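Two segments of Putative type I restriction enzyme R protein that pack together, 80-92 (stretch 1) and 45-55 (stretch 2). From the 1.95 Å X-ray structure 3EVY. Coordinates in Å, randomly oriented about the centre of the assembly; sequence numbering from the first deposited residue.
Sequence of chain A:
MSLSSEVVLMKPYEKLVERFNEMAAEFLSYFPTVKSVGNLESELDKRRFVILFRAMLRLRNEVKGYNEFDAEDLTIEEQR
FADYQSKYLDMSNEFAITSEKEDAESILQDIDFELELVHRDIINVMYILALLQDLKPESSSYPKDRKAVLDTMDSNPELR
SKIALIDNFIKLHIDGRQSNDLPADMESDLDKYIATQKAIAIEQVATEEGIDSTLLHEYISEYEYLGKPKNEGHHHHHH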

# COMPACT_ATOMS: atom_id res chain seq x y z
N ARG A 80 2.32 -6.58 -7.79
CA ARG A 80 1.26 -6.83 -6.82
C ARG A 80 0.64 -5.50 -6.32
O ARG A 80 -0.60 -5.35 -6.23
CB ARG A 80 1.83 -7.63 -5.64
CG ARG A 80 0.77 -7.98 -4.54
CD ARG A 80 -0.36 -8.94 -5.00
NE ARG A 80 0.04 -10.28 -5.44
CZ ARG A 80 0.06 -11.37 -4.63
NH1 ARG A 80 -0.28 -11.29 -3.34
NH2 ARG A 80 0.42 -12.56 -5.11
N PHE A 81 1.51 -4.54 -6.02
CA PHE A 81 1.03 -3.25 -5.46
C PHE A 81 0.18 -2.57 -6.53
O PHE A 81 -0.86 -2.05 -6.21
CB PHE A 81 2.23 -2.34 -5.14
CG PHE A 81 1.86 -1.15 -4.31
CD1 PHE A 81 1.74 -1.27 -2.90
CD2 PHE A 81 1.56 0.08 -4.92
CE1 PHE A 81 1.36 -0.21 -2.13
CE2 PHE A 81 1.20 1.18 -4.12
CZ PHE A 81 1.10 1.03 -2.73
N ALA A 82 0.68 -2.57 -7.78
CA ALA A 82 -0.11 -2.06 -8.95
C ALA A 82 -1.46 -2.73 -9.13
O ALA A 82 -2.44 -2.08 -9.52
CB ALA A 82 0.70 -2.19 -10.22
N ASP A 83 -1.53 -4.03 -8.89
CA ASP A 83 -2.79 -4.76 -8.92
C ASP A 83 -3.77 -4.30 -7.84
O ASP A 83 -4.94 -4.13 -8.09
CB ASP A 83 -2.52 -6.27 -8.86
CG ASP A 83 -1.80 -6.80 -10.13
OD1 ASP A 83 -1.89 -6.16 -11.19
OD2 ASP A 83 -1.11 -7.82 -10.04
N TYR A 84 -3.29 -4.04 -6.62
CA TYR A 84 -4.17 -3.40 -5.64
C TYR A 84 -4.57 -2.00 -6.13
O TYR A 84 -5.69 -1.54 -5.90
CB TYR A 84 -3.46 -3.28 -4.29
CG TYR A 84 -3.40 -4.57 -3.47
CD1 TYR A 84 -4.54 -5.06 -2.80
CD2 TYR A 84 -2.19 -5.28 -3.34
CE1 TYR A 84 -4.47 -6.19 -2.01
CE2 TYR A 84 -2.13 -6.45 -2.57
CZ TYR A 84 -3.25 -6.89 -1.91
OH TYR A 84 -3.20 -8.04 -1.12
N GLN A 85 -3.65 -1.33 -6.80
CA GLN A 85 -3.89 0.04 -7.22
C GLN A 85 -5.00 0.07 -8.29
O GLN A 85 -5.87 0.93 -8.27
CB GLN A 85 -2.61 0.63 -7.73
CG GLN A 85 -2.62 2.12 -7.92
CD GLN A 85 -1.35 2.60 -8.61
OE1 GLN A 85 -1.15 2.35 -9.80
NE2 GLN A 85 -0.50 3.25 -7.89
N SER A 86 -5.03 -0.92 -9.18
CA SER A 86 -6.16 -0.95 -10.16
C SER A 86 -7.50 -0.97 -9.44
O SER A 86 -8.44 -0.25 -9.85
CB SER A 86 -6.08 -2.15 -11.11
OG SER A 86 -4.79 -2.13 -11.72
N LYS A 87 -7.60 -1.77 -8.38
CA LYS A 87 -8.87 -1.84 -7.60
C LYS A 87 -9.18 -0.51 -6.98
O LYS A 87 -10.36 -0.09 -6.88
CB LYS A 87 -8.79 -2.87 -6.45
CG LYS A 87 -8.53 -4.28 -6.87
CD LYS A 87 -9.76 -4.87 -7.58
CE LYS A 87 -9.94 -6.40 -7.31
NZ LYS A 87 -10.88 -6.99 -8.39
N TYR A 88 -8.14 0.14 -6.48
CA TYR A 88 -8.29 1.41 -5.80
C TYR A 88 -8.79 2.46 -6.82
O TYR A 88 -9.76 3.17 -6.54
CB TYR A 88 -6.96 1.79 -5.18
CG TYR A 88 -6.82 3.26 -4.80
CD1 TYR A 88 -7.36 3.75 -3.60
CD2 TYR A 88 -6.10 4.14 -5.60
CE1 TYR A 88 -7.23 5.11 -3.23
CE2 TYR A 88 -5.92 5.49 -5.23
CZ TYR A 88 -6.51 5.98 -4.05
OH TYR A 88 -6.33 7.33 -3.71
N LEU A 89 -8.18 2.50 -8.01
CA LEU A 89 -8.63 3.42 -9.07
C LEU A 89 -10.11 3.23 -9.51
O LEU A 89 -10.82 4.22 -9.76
CB LEU A 89 -7.69 3.40 -10.26
CG LEU A 89 -6.29 3.97 -10.03
CD1 LEU A 89 -5.33 3.52 -11.08
CD2 LEU A 89 -6.35 5.49 -9.97
N ASP A 90 -10.57 1.99 -9.59
CA ASP A 90 -11.99 1.72 -9.88
C ASP A 90 -12.88 2.09 -8.71
O ASP A 90 -14.05 2.39 -8.87
CB ASP A 90 -12.22 0.23 -10.15
CG ASP A 90 -11.44 -0.27 -11.33
OD1 ASP A 90 -10.78 0.55 -11.99
OD2 ASP A 90 -11.45 -1.50 -11.58
N MET A 91 -12.33 2.02 -7.52
CA MET A 91 -13.12 2.08 -6.31
C MET A 91 -13.26 3.49 -5.77
O MET A 91 -14.10 3.75 -4.88
CB MET A 91 -12.43 1.25 -5.25
CG MET A 91 -13.32 0.53 -4.31
SD MET A 91 -12.55 -1.06 -4.12
CE MET A 91 -13.32 -1.47 -2.58
N SER A 92 -12.42 4.39 -6.24
CA SER A 92 -12.44 5.73 -5.70
C SER A 92 -12.91 6.75 -6.76
O SER A 92 -13.74 7.62 -6.45
CB SER A 92 -11.08 6.12 -5.08
OG SER A 92 -10.04 6.03 -6.04
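Stretch 2, residues 45-55: DKRRFVILFRA

Stretch 2 is helical throughout, with phi/psi near -65/-45 and i to i-4 backbone bonds such as Phe53 N to Phe49 O at 2.7 Å. Its axis passes 10.1 Å from that of helix 80-91, and the N-to-C directions differ by 122° (signed crossing angle -122°), so the helices run obliquely, closer to antiparallel than to parallel. The nearest backbone approach is Tyr88 CA to Val50 CA, 6.0 Å; together the two stretches bury 634 Å².

The side chains interlock as knobs in holes. Phe53, chi1 -173° (t) and chi2 82°, points toward stretch 1 and enters the space among Phe81, Tyr84, Gln85 and Tyr88. Its CZ lies 3.5 Å from Gln85 CA, an approach to the backbone itself, while its CE1 is 3.5 Å from Tyr84 CB. Phe81 CB points sideways, but chi1 -168° (t) brings its ring end nearer, with CE2 3.6 Å from Phe53 CZ; the two rings form an offset stack, centroids 4.9 Å apart and planes at 30°.

Phe49 repeats the t rotamer one turn earlier (chi1 160°, chi2 76°) and sits among Tyr84, Lys87, Tyr88 and Met91. Its edge meets backbone, with CE2 3.8 Å from Tyr88 CA.

In the reverse direction, Tyr88 (chi1 162°, t) sits among Phe49, Val50, Phe53 and Arg54. Its CG is 3.4 Å from Phe53 CD2, and its CE1 3.8 Å from Val50 CG1, whose chi1 is 172° (t).

Met91 departs from the wells at chi1 -146° and chi2 139°; in this conformation CE reaches 3.5 Å from Lys46 CB and SD 3.9 Å from Phe49 CD2. Arg47 CB points away, yet its folded chain (m, m, p) returns the guanidinium to the contact, where NH2 donates a weak hydrogen bond to Met91 O (3.3 Å, 138°).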

# COMPACT_ATOMS: atom_id res chain seq x y z
N ASP A 45 -16.25 -1.10 4.58
CA ASP A 45 -15.06 -1.84 4.22
C ASP A 45 -14.40 -1.29 2.98
O ASP A 45 -13.18 -1.18 2.95
CB ASP A 45 -15.34 -3.30 4.02
CG ASP A 45 -15.55 -4.01 5.32
OD1 ASP A 45 -15.10 -3.50 6.36
OD2 ASP A 45 -16.13 -5.08 5.30
N LYS A 46 -15.19 -0.99 1.95
CA LYS A 46 -14.64 -0.35 0.74
C LYS A 46 -13.99 0.97 1.07
O LYS A 46 -12.91 1.23 0.59
CB LYS A 46 -15.66 -0.17 -0.36
CG LYS A 46 -16.29 -1.44 -0.74
CD LYS A 46 -17.60 -1.16 -1.41
CE LYS A 46 -17.43 -1.26 -2.89
NZ LYS A 46 -18.30 -2.33 -3.46
N ARG A 47 -14.60 1.77 1.94
CA ARG A 47 -13.94 3.02 2.34
C ARG A 47 -12.62 2.78 3.09
O ARG A 47 -11.66 3.53 2.89
CB ARG A 47 -14.83 3.93 3.14
CG ARG A 47 -16.17 4.20 2.47
CD ARG A 47 -15.99 4.74 1.06
NE ARG A 47 -15.92 3.68 0.03
CZ ARG A 47 -15.88 3.92 -1.29
NH1 ARG A 47 -15.88 5.17 -1.76
NH2 ARG A 47 -15.84 2.91 -2.15
N ARG A 48 -12.61 1.77 3.95
CA ARG A 48 -11.42 1.44 4.74
C ARG A 48 -10.26 1.11 3.78
O ARG A 48 -9.12 1.56 3.99
CB ARG A 48 -11.73 0.26 5.67
CG ARG A 48 -10.55 -0.43 6.35
CD ARG A 48 -11.12 -1.07 7.63
NE ARG A 48 -12.44 -0.44 7.93
CZ ARG A 48 -13.24 -0.81 8.93
NH1 ARG A 48 -12.85 -1.82 9.72
NH2 ARG A 48 -14.42 -0.18 9.15
N PHE A 49 -10.56 0.34 2.74
CA PHE A 49 -9.56 -0.08 1.82
C PHE A 49 -9.01 1.12 1.06
O PHE A 49 -7.79 1.34 1.04
CB PHE A 49 -10.10 -1.08 0.81
CG PHE A 49 -9.25 -1.17 -0.40
CD1 PHE A 49 -8.03 -1.85 -0.36
CD2 PHE A 49 -9.63 -0.54 -1.58
CE1 PHE A 49 -7.21 -1.90 -1.47
CE2 PHE A 49 -8.85 -0.62 -2.66
CZ PHE A 49 -7.63 -1.30 -2.63
N VAL A 50 -9.90 1.89 0.44
CA VAL A 50 -9.51 3.15 -0.21
C VAL A 50 -8.62 4.06 0.66
O VAL A 50 -7.58 4.52 0.22
CB VAL A 50 -10.78 3.90 -0.68
CG1 VAL A 50 -10.44 5.31 -1.20
CG2 VAL A 50 -11.43 3.10 -1.73
N ILE A 51 -9.01 4.28 1.92
CA ILE A 51 -8.26 5.16 2.82
C ILE A 51 -6.90 4.58 3.16
O ILE A 51 -5.88 5.26 3.10
CB ILE A 51 -9.13 5.45 4.06
CG1 ILE A 51 -10.26 6.40 3.62
CG2 ILE A 51 -8.31 6.05 5.18
CD1 ILE A 51 -11.52 6.44 4.57
N LEU A 52 -6.85 3.27 3.44
CA LEU A 52 -5.61 2.64 3.72
C LEU A 52 -4.73 2.64 2.50
O LEU A 52 -3.51 2.82 2.59
CB LEU A 52 -5.77 1.17 4.22
CG LEU A 52 -6.25 0.94 5.67
CD1 LEU A 52 -6.06 -0.51 6.15
CD2 LEU A 52 -5.55 1.89 6.64
N PHE A 53 -5.31 2.31 1.36
CA PHE A 53 -4.46 2.19 0.23
C PHE A 53 -3.95 3.58 -0.17
O PHE A 53 -2.82 3.72 -0.64
CB PHE A 53 -5.17 1.54 -0.94
CG PHE A 53 -4.21 1.26 -2.08
CD1 PHE A 53 -3.42 0.10 -2.07
CD2 PHE A 53 -4.07 2.16 -3.13
CE1 PHE A 53 -2.53 -0.16 -3.12
CE2 PHE A 53 -3.14 1.91 -4.19
CZ PHE A 53 -2.40 0.73 -4.14
N ARG A 54 -4.79 4.60 -0.09
CA ARG A 54 -4.28 6.00 -0.39
C ARG A 54 -3.06 6.38 0.42
O ARG A 54 -2.09 6.93 -0.10
CB ARG A 54 -5.34 7.09 -0.17
CG ARG A 54 -4.84 8.50 -0.63
CD ARG A 54 -5.94 9.53 -0.57
NE ARG A 54 -5.37 10.81 -0.95
CZ ARG A 54 -5.98 11.99 -0.80
NH1 ARG A 54 -7.21 12.05 -0.29
NH2 ARG A 54 -5.35 13.09 -1.19
N ALA A 55 -3.06 6.08 1.69
CA ALA A 55 -1.91 6.38 2.56
C ALA A 55 -0.66 5.58 2.22
O ALA A 55 0.46 6.08 2.34
CB ALA A 55 -2.28 6.10 4.13